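Local coordinates for protein arylalkylamine N-Acetyltransferase 2 (Aedes aegypti, PDB 4FD6) that probably transfers acyl groups from acetyl-CoA or long-chain acyl-CoA to arylalkylamines such as dopamine and serotonin, as a GNAT-family N-acyltransferase, at residues Leu147-Ile152 with Gln177-Ser182; Ile119-Gln124 with Ile186-Ile191; Lys38-Thr43 with Gln203-Asp208; Leu6-Phe11 with Ile69-Asp74. One frame throughout, in Å; residues are numbered along the deposited sequence.

How the contacts relate
From the N terminus, 6-11 opens contact 4 and 38-43 opens contact 3 before 69-74 closes contact 4, so these two loops cross. Segment 119-124 then opens contact 2, and 147-152 and 177-182 open and close contact 1 inside that loop. Next, 186-191 closes contact 2, and 203-208 closes contact 3 around both. Contacts 4 and 2 lie at opposite outermost strands of the central mixed sheet, with centres about 35 Å apart. Contact 1 pairs two helices and touches contact 4, where Phe-11 and Ile-9 meet helix 147-161. Contact 3 ties helix 35-39 to the long loop before strand 213-220, and helix 174-182 leads directly into contact 2.

Contact 1 (Leu147-Ile152 with Gln177-Ser182); sequences LAKKLI and QRVVSS
Helices 147-161 and 174-182 of the GNAT fold meet where Val-179 faces Ala-148, Lys-149 and Ile-152. Their short axes approach to 9.6 Å at a crossing angle of -50°, a separation filled by small and branched side chains. The two methyls of Val-179 divide the work. CG1, set anti to the backbone N (chi1 171°), comes within 3.7 Å of Lys-149 CA, and Ile-152 CG1 lies 4.1 Å from Val-179 CG1. The other methyl, Val-179 CG2, rests 4.2 Å from Ala-148 CB; alanine's single methyl admits a valine branch beside the helix. Helix 147-161 begins directly after the sequence R-x-x-G-x-G, the signature that in GNAT enzymes wraps the CoA pyrophosphate, so this contact probably lies beside the cofactor-binding element. On the inner side Ile-152 also reaches Val-180, and both side chains pack on the sheet, Ile-152 on Leu-136 and Val-180 on Met-217. The outer side is polar. Ser-182 OG turns back to donate to Val-179 O at 2.6 Å, while the extended chain of Lys-149 passes beside that hydroxyl. A water accepts from Lys-149 NZ at 2.8 Å and donates to Ser-182 O at 3.0 Å, bridging the two helices.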
loop_
_atom_site.group_PDB
_atom_site.type_symbol
_atom_site.label_atom_id
_atom_site.label_comp_id
_atom_site.label_asym_id
_atom_site.label_seq_id
_atom_site.Cartn_x
_atom_site.Cartn_y
_atom_site.Cartn_z
ATOM N N LEU A 147 -6.862 -2.773 14.650
ATOM C CA LEU A 147 -6.158 -3.754 13.823
ATOM C C LEU A 147 -5.186 -3.124 12.846
ATOM O O LEU A 147 -4.136 -3.689 12.597
ATOM C CB LEU A 147 -7.139 -4.608 13.022
ATOM C CG LEU A 147 -8.048 -5.535 13.815
ATOM C CD1 LEU A 147 -8.812 -6.419 12.850
ATOM C CD2 LEU A 147 -7.249 -6.358 14.793
ATOM N N ALA A 148 -5.548 -1.997 12.245
ATOM C CA ALA A 148 -4.651 -1.383 11.259
ATOM C C ALA A 148 -3.278 -1.088 11.879
ATOM O O ALA A 148 -2.208 -1.429 11.317
ATOM C CB ALA A 148 -5.284 -0.118 10.673
ATOM N N LYS A 149 -3.304 -0.464 13.058
ATOM C CA LYS A 149 -2.061 -0.161 13.745
ATOM C C LYS A 149 -1.319 -1.452 14.114
ATOM O O LYS A 149 -0.097 -1.528 13.967
ATOM C CB LYS A 149 -2.331 0.694 14.993
ATOM C CG LYS A 149 -1.082 1.232 15.665
ATOM C CD LYS A 149 -1.458 2.097 16.881
ATOM C CE LYS A 149 -0.225 2.616 17.603
ATOM N NZ LYS A 149 -0.604 3.571 18.693
ATOM N N LYS A 150 -2.045 -2.464 14.596
ATOM C CA LYS A 150 -1.403 -3.737 14.963
ATOM C C LYS A 150 -0.733 -4.408 13.771
ATOM O O LYS A 150 0.330 -5.001 13.897
ATOM C CB LYS A 150 -2.402 -4.687 15.630
ATOM C CG LYS A 150 -2.794 -4.257 17.044
ATOM C CD LYS A 150 -3.671 -5.296 17.734
ATOM C CE LYS A 150 -4.158 -4.798 19.089
ATOM N NZ LYS A 150 -4.833 -3.476 18.976
ATOM N N LEU A 151 -1.378 -4.313 12.619
ATOM C CA LEU A 151 -0.868 -4.881 11.379
ATOM C C LEU A 151 0.449 -4.220 11.013
ATOM O O LEU A 151 1.404 -4.886 10.620
ATOM C CB LEU A 151 -1.876 -4.701 10.245
ATOM C CG LEU A 151 -3.011 -5.727 10.251
ATOM C CD1 LEU A 151 -4.114 -5.295 9.308
ATOM C CD2 LEU A 151 -2.448 -7.088 9.854
ATOM N N ILE A 152 0.519 -2.905 11.165
ATOM C CA ILE A 152 1.824 -2.258 10.949
ATOM C C ILE A 152 2.888 -2.625 12.001
ATOM O O ILE A 152 4.046 -2.875 11.662
ATOM C CB ILE A 152 1.686 -0.724 10.777
ATOM C CG1 ILE A 152 0.719 -0.420 9.628
ATOM C CG2 ILE A 152 3.051 -0.076 10.531
ATOM C CD1 ILE A 152 1.084 -1.129 8.311
ATOM N N GLN A 177 -2.235 7.247 6.780
ATOM C CA GLN A 177 -1.205 8.227 7.105
ATOM C C GLN A 177 -1.153 8.458 8.615
ATOM O O GLN A 177 -0.073 8.531 9.212
ATOM C CB GLN A 177 -1.485 9.531 6.363
ATOM C CG GLN A 177 -1.179 9.441 4.890
ATOM C CD GLN A 177 -1.820 10.551 4.082
ATOM O OE1 GLN A 177 -2.418 11.476 4.633
ATOM N NE2 GLN A 177 -1.695 10.463 2.768
ATOM N N ARG A 178 -2.321 8.584 9.234
ATOM C CA ARG A 178 -2.370 8.783 10.682
ATOM C C ARG A 178 -1.822 7.563 11.435
ATOM O O ARG A 178 -1.085 7.702 12.419
ATOM C CB ARG A 178 -3.808 9.087 11.117
ATOM C CG ARG A 178 -3.934 9.577 12.551
ATOM C CD ARG A 178 -5.341 10.115 12.831
ATOM N NE ARG A 178 -5.636 11.322 12.064
ATOM C CZ ARG A 178 -5.290 12.553 12.448
ATOM N NH1 ARG A 178 -4.643 12.736 13.591
ATOM N NH2 ARG A 178 -5.597 13.603 11.697
ATOM N N VAL A 179 -2.169 6.363 10.970
ATOM C CA VAL A 179 -1.640 5.146 11.593
ATOM C C VAL A 179 -0.108 5.118 11.587
ATOM O O VAL A 179 0.557 4.983 12.654
ATOM C CB VAL A 179 -2.183 3.863 10.905
ATOM C CG1 VAL A 179 -1.452 2.613 11.435
ATOM C CG2 VAL A 179 -3.691 3.741 11.107
ATOM N N VAL A 180 0.476 5.246 10.397
ATOM C CA VAL A 180 1.927 5.156 10.343
ATOM C C VAL A 180 2.613 6.349 11.037
ATOM O O VAL A 180 3.664 6.179 11.635
ATOM C CB VAL A 180 2.494 4.893 8.908
ATOM C CG1 VAL A 180 1.890 3.607 8.350
ATOM C CG2 VAL A 180 2.235 6.049 7.986
ATOM N N SER A 181 2.025 7.537 10.966
ATOM C CA SER A 181 2.600 8.670 11.704
ATOM C C SER A 181 2.655 8.345 13.195
ATOM O O SER A 181 3.630 8.678 13.887
ATOM C CB SER A 181 1.788 9.958 11.496
ATOM O OG SER A 181 1.989 10.494 10.197
ATOM N N SER A 182 1.602 7.697 13.692
ATOM C CA SER A 182 1.541 7.341 15.103
ATOM C C SER A 182 2.588 6.293 15.449
ATOM O O SER A 182 2.956 6.146 16.620
ATOM C CB SER A 182 0.148 6.824 15.484
ATOM O OG SER A 182 0.002 5.455 15.137
HETATM O O HOH W 1 1.852 4.793 19.031
#

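Contact 2 (Ile119-Gln124 with Ile186-Ile191); sequences INLFKQ and ITKCEI
Asn-120 OD1 accepts from Lys-123 N at 3.0 Å, an N-cap bond that starts the short helix whose Leu-121 packs on Lys-188. The donor stands well above the carbonyl plane, 57° out of it, yet the N-H points almost straight at the oxygen. Asparagine suits the cap because its short amide can fold back onto the first turn, while its backbone O takes the N-H of Gln-124 in the usual helical way.

Across from it, strand 186-192 runs along one edge of the GNAT sheet and is broken by a classic beta bulge: Lys-188 and Cys-189 both stand opposite Ile-216 of strand 213-220. As a result two successive residues turn their CB atoms toward 119-124. Ile-119, just before the helix, packs against both. With chi1 at 57° its CG1 sits between the backbone N and the carbonyl carbon. This sends CD1 to within 4.1 Å of Lys-188 CB and leaves CG2 to meet Cys-189 CB at 4.3 Å. Ile-119 also packs on Ile-216, so its branched side chain spans both strands at the bulge.

Lys-188 is bent at chi2 and chi3, which carries its methylene stem past the branch of Leu-121 toward Gln-124. Its ammonium end and the extended side chain of Gln-124 approach from opposite directions. Leu-121, which also packs on Ile-130 of strand 129-138, extends its branch toward the stem of that lysine, ending with CD2 4.3 Å from Lys-188 CG.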
loop_
_atom_site.group_PDB
_atom_site.type_symbol
_atom_site.label_atom_id
_atom_site.label_comp_id
_atom_site.label_asym_id
_atom_site.label_seq_id
_atom_site.Cartn_x
_atom_site.Cartn_y
_atom_site.Cartn_z
ATOM N N ILE A 119 12.839 11.660 -4.419
ATOM C CA ILE A 119 13.656 11.267 -3.281
ATOM C C ILE A 119 14.403 9.982 -3.632
ATOM O O ILE A 119 13.994 9.243 -4.522
ATOM C CB ILE A 119 12.816 11.042 -2.002
ATOM C CG1 ILE A 119 11.733 9.992 -2.255
ATOM C CG2 ILE A 119 12.228 12.367 -1.477
ATOM C CD1 ILE A 119 10.843 9.729 -1.066
ATOM N N ASN A 120 15.517 9.738 -2.951
ATOM C CA ASN A 120 16.209 8.466 -3.087
ATOM C C ASN A 120 16.545 7.966 -1.683
ATOM O O ASN A 120 17.496 8.435 -1.047
ATOM C CB ASN A 120 17.447 8.611 -3.977
ATOM C CG ASN A 120 18.208 7.319 -4.124
ATOM O OD1 ASN A 120 18.040 6.404 -3.324
ATOM N ND2 ASN A 120 19.062 7.236 -5.142
ATOM N N LEU A 121 15.722 7.045 -1.181
ATOM C CA LEU A 121 15.833 6.603 0.212
ATOM C C LEU A 121 16.972 5.615 0.418
ATOM O O LEU A 121 17.505 5.461 1.524
ATOM C CB LEU A 121 14.509 5.984 0.685
ATOM C CG LEU A 121 13.322 6.958 0.744
ATOM C CD1 LEU A 121 12.062 6.220 1.195
ATOM C CD2 LEU A 121 13.625 8.102 1.675
ATOM N N PHE A 122 17.364 4.964 -0.660
ATOM C CA PHE A 122 18.492 4.045 -0.591
ATOM C C PHE A 122 19.759 4.831 -0.297
ATOM O O PHE A 122 20.573 4.444 0.548
ATOM C CB PHE A 122 18.636 3.273 -1.901
ATOM C CG PHE A 122 17.443 2.418 -2.238
ATOM C CD1 PHE A 122 16.490 2.865 -3.140
ATOM C CD2 PHE A 122 17.281 1.163 -1.657
ATOM C CE1 PHE A 122 15.393 2.082 -3.462
ATOM C CE2 PHE A 122 16.189 0.376 -1.973
ATOM C CZ PHE A 122 15.241 0.840 -2.886
ATOM N N LYS A 123 19.916 5.956 -0.991
ATOM C CA LYS A 123 21.094 6.790 -0.799
ATOM C C LYS A 123 21.020 7.522 0.528
ATOM O O LYS A 123 22.011 7.620 1.259
ATOM C CB LYS A 123 21.224 7.795 -1.947
ATOM C CG LYS A 123 21.656 7.158 -3.251
ATOM C CD LYS A 123 21.687 8.162 -4.399
ATOM C CE LYS A 123 22.855 9.122 -4.307
ATOM N NZ LYS A 123 22.922 9.941 -5.562
ATOM N N GLN A 124 19.840 8.035 0.847
ATOM C CA GLN A 124 19.679 8.781 2.076
ATOM C C GLN A 124 20.029 7.935 3.299
ATOM O O GLN A 124 20.685 8.424 4.223
ATOM C CB GLN A 124 18.272 9.354 2.192
ATOM C CG GLN A 124 18.078 10.176 3.447
ATOM C CD GLN A 124 16.881 11.092 3.360
ATOM O OE1 GLN A 124 16.409 11.411 2.269
ATOM N NE2 GLN A 124 16.376 11.516 4.511
ATOM N N ILE A 186 7.802 9.170 9.049
ATOM C CA ILE A 186 8.013 10.584 8.767
ATOM C C ILE A 186 7.770 10.855 7.299
ATOM O O ILE A 186 8.158 10.067 6.450
ATOM C CB ILE A 186 9.476 11.001 9.100
ATOM C CG1 ILE A 186 9.751 10.821 10.590
ATOM C CG2 ILE A 186 9.743 12.435 8.658
ATOM C CD1 ILE A 186 8.791 11.567 11.463
ATOM N N THR A 187 7.138 11.980 6.995
ATOM C CA THR A 187 6.870 12.323 5.597
ATOM C C THR A 187 8.112 12.850 4.895
ATOM O O THR A 187 8.737 13.817 5.353
ATOM C CB THR A 187 5.729 13.361 5.497
ATOM O OG1 THR A 187 4.548 12.800 6.087
ATOM C CG2 THR A 187 5.439 13.725 4.042
ATOM N N LYS A 188 8.469 12.221 3.781
ATOM C CA LYS A 188 9.635 12.643 3.020
ATOM C C LYS A 188 9.215 13.394 1.776
ATOM O O LYS A 188 9.968 14.208 1.247
ATOM C CB LYS A 188 10.512 11.447 2.645
ATOM C CG LYS A 188 10.877 10.570 3.827
ATOM C CD LYS A 188 11.516 11.387 4.961
ATOM C CE LYS A 188 13.020 11.495 4.774
ATOM N NZ LYS A 188 13.657 12.260 5.891
ATOM N N CYS A 189 8.010 13.119 1.304
ATOM C CA CYS A 189 7.544 13.808 0.096
ATOM C C CYS A 189 6.033 13.863 0.158
ATOM O O CYS A 189 5.428 12.906 0.599
ATOM C CB CYS A 189 8.004 13.046 -1.155
ATOM S SG CYS A 189 7.526 13.798 -2.729
ATOM N N GLU A 190 5.409 14.963 -0.253
ATOM C CA GLU A 190 3.952 15.000 -0.242
ATOM C C GLU A 190 3.376 15.894 -1.328
ATOM O O GLU A 190 4.047 16.801 -1.831
ATOM C CB GLU A 190 3.431 15.449 1.121
ATOM C CG GLU A 190 3.901 16.843 1.524
ATOM C CD GLU A 190 3.417 17.242 2.909
ATOM O OE1 GLU A 190 2.215 17.082 3.189
ATOM O OE2 GLU A 190 4.239 17.712 3.718
ATOM N N ILE A 191 2.120 15.632 -1.680
ATOM C CA ILE A 191 1.439 16.452 -2.673
ATOM C C ILE A 191 -0.066 16.446 -2.428
ATOM O O ILE A 191 -0.655 15.406 -2.125
ATOM C CB ILE A 191 1.761 16.002 -4.121
ATOM C CG1 ILE A 191 1.180 16.994 -5.142
ATOM C CG2 ILE A 191 1.267 14.582 -4.384
ATOM C CD1 ILE A 191 1.409 16.604 -6.579
#

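Contact 3 (Lys38-Thr43 with Gln203-Asp208); sequences KAVNLT and QIFVVD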
loop_
_atom_site.group_PDB
_atom_site.type_symbol
_atom_site.label_atom_id
_atom_site.label_comp_id
_atom_site.label_asym_id
_atom_site.label_seq_id
_atom_site.Cartn_x
_atom_site.Cartn_y
_atom_site.Cartn_z
ATOM N N LYS A 38 -10.810 4.925 -6.388
ATOM C CA LYS A 38 -12.162 5.455 -6.373
ATOM C C LYS A 38 -12.288 6.700 -7.248
ATOM O O LYS A 38 -13.265 6.849 -8.003
ATOM C CB LYS A 38 -12.595 5.770 -4.941
ATOM C CG LYS A 38 -14.070 6.161 -4.821
ATOM C CD LYS A 38 -14.421 6.637 -3.427
ATOM C CE LYS A 38 -14.192 5.554 -2.401
ATOM N NZ LYS A 38 -14.547 6.003 -1.021
ATOM N N ALA A 39 -11.305 7.592 -7.144
ATOM C CA ALA A 39 -11.329 8.852 -7.888
ATOM C C ALA A 39 -11.417 8.646 -9.405
ATOM O O ALA A 39 -11.987 9.473 -10.128
ATOM C CB ALA A 39 -10.104 9.685 -7.542
ATOM N N VAL A 40 -10.840 7.559 -9.900
ATOM C CA VAL A 40 -10.854 7.314 -11.341
ATOM C C VAL A 40 -11.746 6.143 -11.733
ATOM O O VAL A 40 -11.619 5.617 -12.833
ATOM C CB VAL A 40 -9.435 7.099 -11.911
ATOM C CG1 VAL A 40 -8.605 8.353 -11.737
ATOM C CG2 VAL A 40 -8.766 5.904 -11.251
ATOM N N ASN A 41 -12.645 5.757 -10.828
ATOM C CA ASN A 41 -13.574 4.641 -11.031
ATOM C C ASN A 41 -12.874 3.405 -11.568
ATOM O O ASN A 41 -13.273 2.849 -12.595
ATOM C CB ASN A 41 -14.706 5.033 -11.992
ATOM C CG ASN A 41 -15.472 6.255 -11.531
ATOM O OD1 ASN A 41 -15.650 7.207 -12.292
ATOM N ND2 ASN A 41 -15.932 6.237 -10.280
ATOM N N LEU A 42 -11.831 2.972 -10.876
ATOM C CA LEU A 42 -11.010 1.878 -11.374
ATOM C C LEU A 42 -11.779 0.561 -11.416
ATOM O O LEU A 42 -11.630 -0.218 -12.353
ATOM C CB LEU A 42 -9.730 1.739 -10.541
ATOM C CG LEU A 42 -8.628 0.883 -11.165
ATOM C CD1 LEU A 42 -8.181 1.472 -12.514
ATOM C CD2 LEU A 42 -7.455 0.757 -10.206
ATOM N N THR A 43 -12.618 0.322 -10.414
ATOM C CA THR A 43 -13.315 -0.955 -10.285
ATOM C C THR A 43 -14.436 -0.865 -9.247
ATOM O O THR A 43 -14.679 0.200 -8.686
ATOM C CB THR A 43 -12.320 -2.068 -9.891
ATOM O OG1 THR A 43 -12.965 -3.345 -9.935
ATOM C CG2 THR A 43 -11.765 -1.824 -8.499
ATOM N N GLN A 203 -8.197 18.959 -11.838
ATOM C CA GLN A 203 -7.600 17.876 -11.054
ATOM C C GLN A 203 -7.617 16.554 -11.818
ATOM O O GLN A 203 -8.600 16.221 -12.480
ATOM C CB GLN A 203 -8.317 17.705 -9.713
ATOM C CG GLN A 203 -8.006 18.786 -8.697
ATOM C CD GLN A 203 -8.806 18.645 -7.421
ATOM O OE1 GLN A 203 -9.369 19.620 -6.923
ATOM N NE2 GLN A 203 -8.844 17.429 -6.868
ATOM N N ILE A 204 -6.524 15.806 -11.720
ATOM C CA ILE A 204 -6.463 14.460 -12.265
ATOM C C ILE A 204 -7.242 13.504 -11.357
ATOM O O ILE A 204 -7.972 12.622 -11.825
ATOM C CB ILE A 204 -4.997 13.988 -12.427
ATOM C CG1 ILE A 204 -4.305 14.803 -13.525
ATOM C CG2 ILE A 204 -4.954 12.489 -12.741
ATOM C CD1 ILE A 204 -2.817 14.544 -13.673
ATOM N N PHE A 205 -7.080 13.690 -10.051
ATOM C CA PHE A 205 -7.815 12.914 -9.061
ATOM C C PHE A 205 -8.689 13.835 -8.226
ATOM O O PHE A 205 -8.178 14.657 -7.461
ATOM C CB PHE A 205 -6.858 12.178 -8.120
ATOM C CG PHE A 205 -5.935 11.218 -8.819
ATOM C CD1 PHE A 205 -6.405 10.005 -9.286
ATOM C CD2 PHE A 205 -4.603 11.533 -9.007
ATOM C CE1 PHE A 205 -5.559 9.118 -9.929
ATOM C CE2 PHE A 205 -3.748 10.651 -9.661
ATOM C CZ PHE A 205 -4.234 9.442 -10.113
ATOM N N VAL A 206 -10.004 13.692 -8.358
ATOM C CA VAL A 206 -10.918 14.371 -7.445
ATOM C C VAL A 206 -11.257 13.387 -6.333
ATOM O O VAL A 206 -11.922 12.373 -6.563
ATOM C CB VAL A 206 -12.196 14.869 -8.152
ATOM C CG1 VAL A 206 -13.180 15.435 -7.137
ATOM C CG2 VAL A 206 -11.846 15.907 -9.202
ATOM N N VAL A 207 -10.769 13.672 -5.131
ATOM C CA VAL A 207 -10.769 12.672 -4.073
ATOM C C VAL A 207 -11.707 13.041 -2.926
ATOM O O VAL A 207 -11.809 14.198 -2.542
ATOM C CB VAL A 207 -9.333 12.422 -3.544
ATOM C CG1 VAL A 207 -9.345 11.378 -2.454
ATOM C CG2 VAL A 207 -8.412 11.984 -4.686
ATOM N N ASP A 208 -12.398 12.047 -2.380
ATOM C CA ASP A 208 -13.360 12.295 -1.315
ATOM C C ASP A 208 -12.668 12.608 0.001
ATOM O O ASP A 208 -11.678 11.969 0.348
ATOM C CB ASP A 208 -14.283 11.087 -1.129
ATOM C CG ASP A 208 -15.238 10.888 -2.291
ATOM O OD1 ASP A 208 -15.919 9.841 -2.318
ATOM O OD2 ASP A 208 -15.308 11.769 -3.177
HETATM O O HOH W 2 -10.925 12.020 -10.460
#
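The Phe-205 ring carries Ile-204 CG2 over one face, 3.8 Å above the plane and displaced from the ring centre, and has Ala-39 CB at its edge, 4.1 Å from Phe-205 CD1. Val-40 CG1 approaches obliquely, 3.6 Å from Phe-205 CE1. A Schellman motif ends helix 35-39 here: Leu-42 N bonds to Asn-37 O and Asn-41 N to Lys-38 O, with Asn-41 taking the positive phi that asparagine tolerates well. Ala-39, on the last helical turn, points its methyl at the long loop between strands 186-192 and 213-220, and Val-40, first beyond the helix, reaches it with CG1. In GNAT enzymes such a loop commonly borders the acceptor site, so the contact may lie near it.

Alanine suits its place because its one methyl fits between the ring edge and Val-207, whose CG2 is 4.0 Å from Ala-39 CB. With chi1 at -60°, CG of Phe-205 lies opposite the carbonyl carbon and the ring reaches Val-40; buried itself, it also packs on Ile-108 and Leu-111 of helix 103-116.

A water joins the backbones: it donates to Ala-39 O at 2.8 Å and accepts from Val-206 N at 2.8 Å; a third bond, to Ile-204 O, is weak. Farther along the loop the aliphatic part of Lys-38 crosses Asp-208 at about a right angle. Lys-38 NZ forms a salt bridge with Asp-33 and stays 4.3 Å from Asp-208 OD1, too far for another. Within the loop, the amide of Gln-203 points NE2 in its own plane to Phe-205 O, at 2.9 Å.

Contact 4 (Leu6-Phe11 with Ile69-Asp74); sequences LNNIRF and ISNDGD
Arg-10 leaves the backbone with CG opposite the N atom (chi1 -164°) and bends at chi3 (66°), which lays its guanidinium beside Ile-69. The two side chains run alongside each other in the same direction, with Ile-69 CB over one guanidinium face and Ile-69 CG2 3.8 Å from Arg-10 NH2. Arginine suits this exposed site, since its flat end can cover an apolar neighbour while still meeting solvent.

Beneath them the backbones form an antiparallel hydrogen-bonded pair: Arg-10 N donates to Ile-69 O, and Ile-69 N to Arg-10 O, each at 2.9 Å. This joins strand 10-13, outermost in the GNAT sheet, to strand 66-69, just before the hairpin turn into strand 75-85. Ile-69 O also takes a hydrogen bond from a water at 3.1 Å, and the same water donates to Asn-8 O at 2.8 Å, so it links the two carbonyls at the end of the pairing.

The hairpin's type I turn runs from Ser-70 to Gly-73. Ser-70 OG donates to Asp-72 OD1 at 2.9 Å, from above the carboxylate plane, and Gly-73, closing the turn, takes a positive phi easily. Ile-9 CD1 packs 4.0 Å from Ser-70 CA, while its CG2 branch meets Leu-147. Farther out, Asn-8, at a positive phi, crosses Asn-71 with the amide planes 67° apart; Asn-8 ND2 makes a short, poorly aligned, weak bond of 2.6 Å to Asn-71 OD1.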
loop_
_atom_site.group_PDB
_atom_site.type_symbol
_atom_site.label_atom_id
_atom_site.label_comp_id
_atom_site.label_asym_id
_atom_site.label_seq_id
_atom_site.Cartn_x
_atom_site.Cartn_y
_atom_site.Cartn_z
ATOM N N LEU A 6 -15.028 -10.652 17.745
ATOM C CA LEU A 6 -14.145 -9.610 17.332
ATOM C C LEU A 6 -12.826 -9.720 18.050
ATOM O O LEU A 6 -11.937 -8.952 17.797
ATOM C CB LEU A 6 -14.776 -8.247 17.522
ATOM C CG LEU A 6 -16.096 -8.159 16.794
ATOM C CD1 LEU A 6 -16.819 -6.931 17.220
ATOM C CD2 LEU A 6 -15.909 -8.189 15.275
ATOM N N ASN A 7 -12.688 -10.713 18.917
ATOM C CA ASN A 7 -11.439 -10.936 19.573
ATOM C C ASN A 7 -10.741 -12.294 19.330
ATOM O O ASN A 7 -11.177 -13.165 18.671
ATOM C CB ASN A 7 -11.511 -10.732 21.098
ATOM C CG ASN A 7 -12.336 -9.540 21.519
ATOM O OD1 ASN A 7 -13.395 -9.710 22.099
ATOM N ND2 ASN A 7 -11.817 -8.337 21.306
ATOM N N ASN A 8 -9.630 -12.422 19.947
ATOM C CA ASN A 8 -8.803 -13.586 19.674
ATOM C C ASN A 8 -8.360 -13.563 18.213
ATOM O O ASN A 8 -8.255 -14.601 17.552
ATOM C CB ASN A 8 -9.550 -14.880 20.005
ATOM C CG ASN A 8 -8.632 -16.095 20.044
ATOM O OD1 ASN A 8 -7.415 -15.971 20.202
ATOM N ND2 ASN A 8 -9.218 -17.280 19.908
ATOM N N ILE A 9 -8.115 -12.353 17.717
ATOM C CA ILE A 9 -7.532 -12.152 16.396
ATOM C C ILE A 9 -6.084 -12.649 16.423
ATOM O O ILE A 9 -5.352 -12.412 17.391
ATOM C CB ILE A 9 -7.574 -10.664 15.990
ATOM C CG1 ILE A 9 -8.994 -10.105 16.122
ATOM C CG2 ILE A 9 -7.048 -10.475 14.560
ATOM C CD1 ILE A 9 -9.934 -10.488 14.974
ATOM N N ARG A 10 -5.676 -13.353 15.371
ATOM C CA ARG A 10 -4.329 -13.895 15.281
ATOM C C ARG A 10 -3.604 -13.167 14.157
ATOM O O ARG A 10 -4.251 -12.737 13.203
ATOM C CB ARG A 10 -4.407 -15.394 14.989
ATOM C CG ARG A 10 -3.127 -16.160 15.233
ATOM C CD ARG A 10 -3.367 -17.671 15.220
ATOM N NE ARG A 10 -3.769 -18.175 13.907
ATOM C CZ ARG A 10 -5.029 -18.369 13.527
ATOM N NH1 ARG A 10 -6.033 -18.102 14.355
ATOM N NH2 ARG A 10 -5.290 -18.837 12.314
ATOM N N PHE A 11 -2.282 -13.020 14.268
ATOM C CA PHE A 11 -1.476 -12.409 13.199
ATOM C C PHE A 11 -0.471 -13.412 12.652
ATOM O O PHE A 11 0.244 -14.067 13.419
ATOM C CB PHE A 11 -0.760 -11.137 13.695
ATOM C CG PHE A 11 -1.700 -10.050 14.118
ATOM C CD1 PHE A 11 -2.176 -9.992 15.422
ATOM C CD2 PHE A 11 -2.133 -9.099 13.212
ATOM C CE1 PHE A 11 -3.060 -8.990 15.813
ATOM C CE2 PHE A 11 -3.015 -8.102 13.589
ATOM C CZ PHE A 11 -3.484 -8.042 14.897
ATOM N N ILE A 69 -6.317 -12.772 11.151
ATOM C CA ILE A 69 -7.334 -13.811 11.012
ATOM C C ILE A 69 -8.193 -13.921 12.275
ATOM O O ILE A 69 -7.667 -14.035 13.383
ATOM C CB ILE A 69 -6.669 -15.175 10.794
ATOM C CG1 ILE A 69 -5.856 -15.163 9.503
ATOM C CG2 ILE A 69 -7.720 -16.304 10.773
ATOM C CD1 ILE A 69 -5.959 -16.457 8.728
ATOM N N SER A 70 -9.513 -13.913 12.096
ATOM C CA SER A 70 -10.455 -13.991 13.220
ATOM C C SER A 70 -10.617 -15.421 13.728
ATOM O O SER A 70 -10.061 -16.353 13.152
ATOM C CB SER A 70 -11.829 -13.467 12.807
ATOM O OG SER A 70 -12.498 -14.419 12.001
ATOM N N ASN A 71 -11.411 -15.574 14.786
ATOM C CA ASN A 71 -11.691 -16.865 15.418
ATOM C C ASN A 71 -12.185 -17.951 14.468
ATOM O O ASN A 71 -11.829 -19.126 14.615
ATOM C CB ASN A 71 -12.721 -16.681 16.541
ATOM C CG ASN A 71 -12.096 -16.704 17.918
ATOM O OD1 ASN A 71 -11.151 -17.451 18.168
ATOM N ND2 ASN A 71 -12.626 -15.881 18.823
ATOM N N ASP A 72 -13.028 -17.565 13.514
ATOM C CA ASP A 72 -13.534 -18.513 12.523
ATOM C C ASP A 72 -12.778 -18.457 11.204
ATOM O O ASP A 72 -13.305 -18.857 10.167
ATOM C CB ASP A 72 -15.014 -18.270 12.268
ATOM C CG ASP A 72 -15.456 -16.920 12.751
ATOM O OD1 ASP A 72 -14.995 -15.915 12.171
ATOM O OD2 ASP A 72 -16.250 -16.865 13.714
ATOM N N GLY A 73 -11.556 -17.943 11.236
ATOM C CA GLY A 73 -10.684 -17.991 10.076
ATOM C C GLY A 73 -10.910 -16.948 9.000
ATOM O O GLY A 73 -10.288 -17.021 7.941
ATOM N N ASP A 74 -11.796 -15.987 9.251
ATOM C CA ASP A 74 -11.991 -14.870 8.326
ATOM C C ASP A 74 -10.774 -13.949 8.321
ATOM O O ASP A 74 -10.131 -13.747 9.350
ATOM C CB ASP A 74 -13.221 -14.039 8.707
ATOM C CG ASP A 74 -14.518 -14.790 8.510
ATOM O OD1 ASP A 74 -14.463 -15.963 8.064
ATOM O OD2 ASP A 74 -15.587 -14.203 8.794
HETATM O O HOH W 3 -7.966 -16.368 15.425
#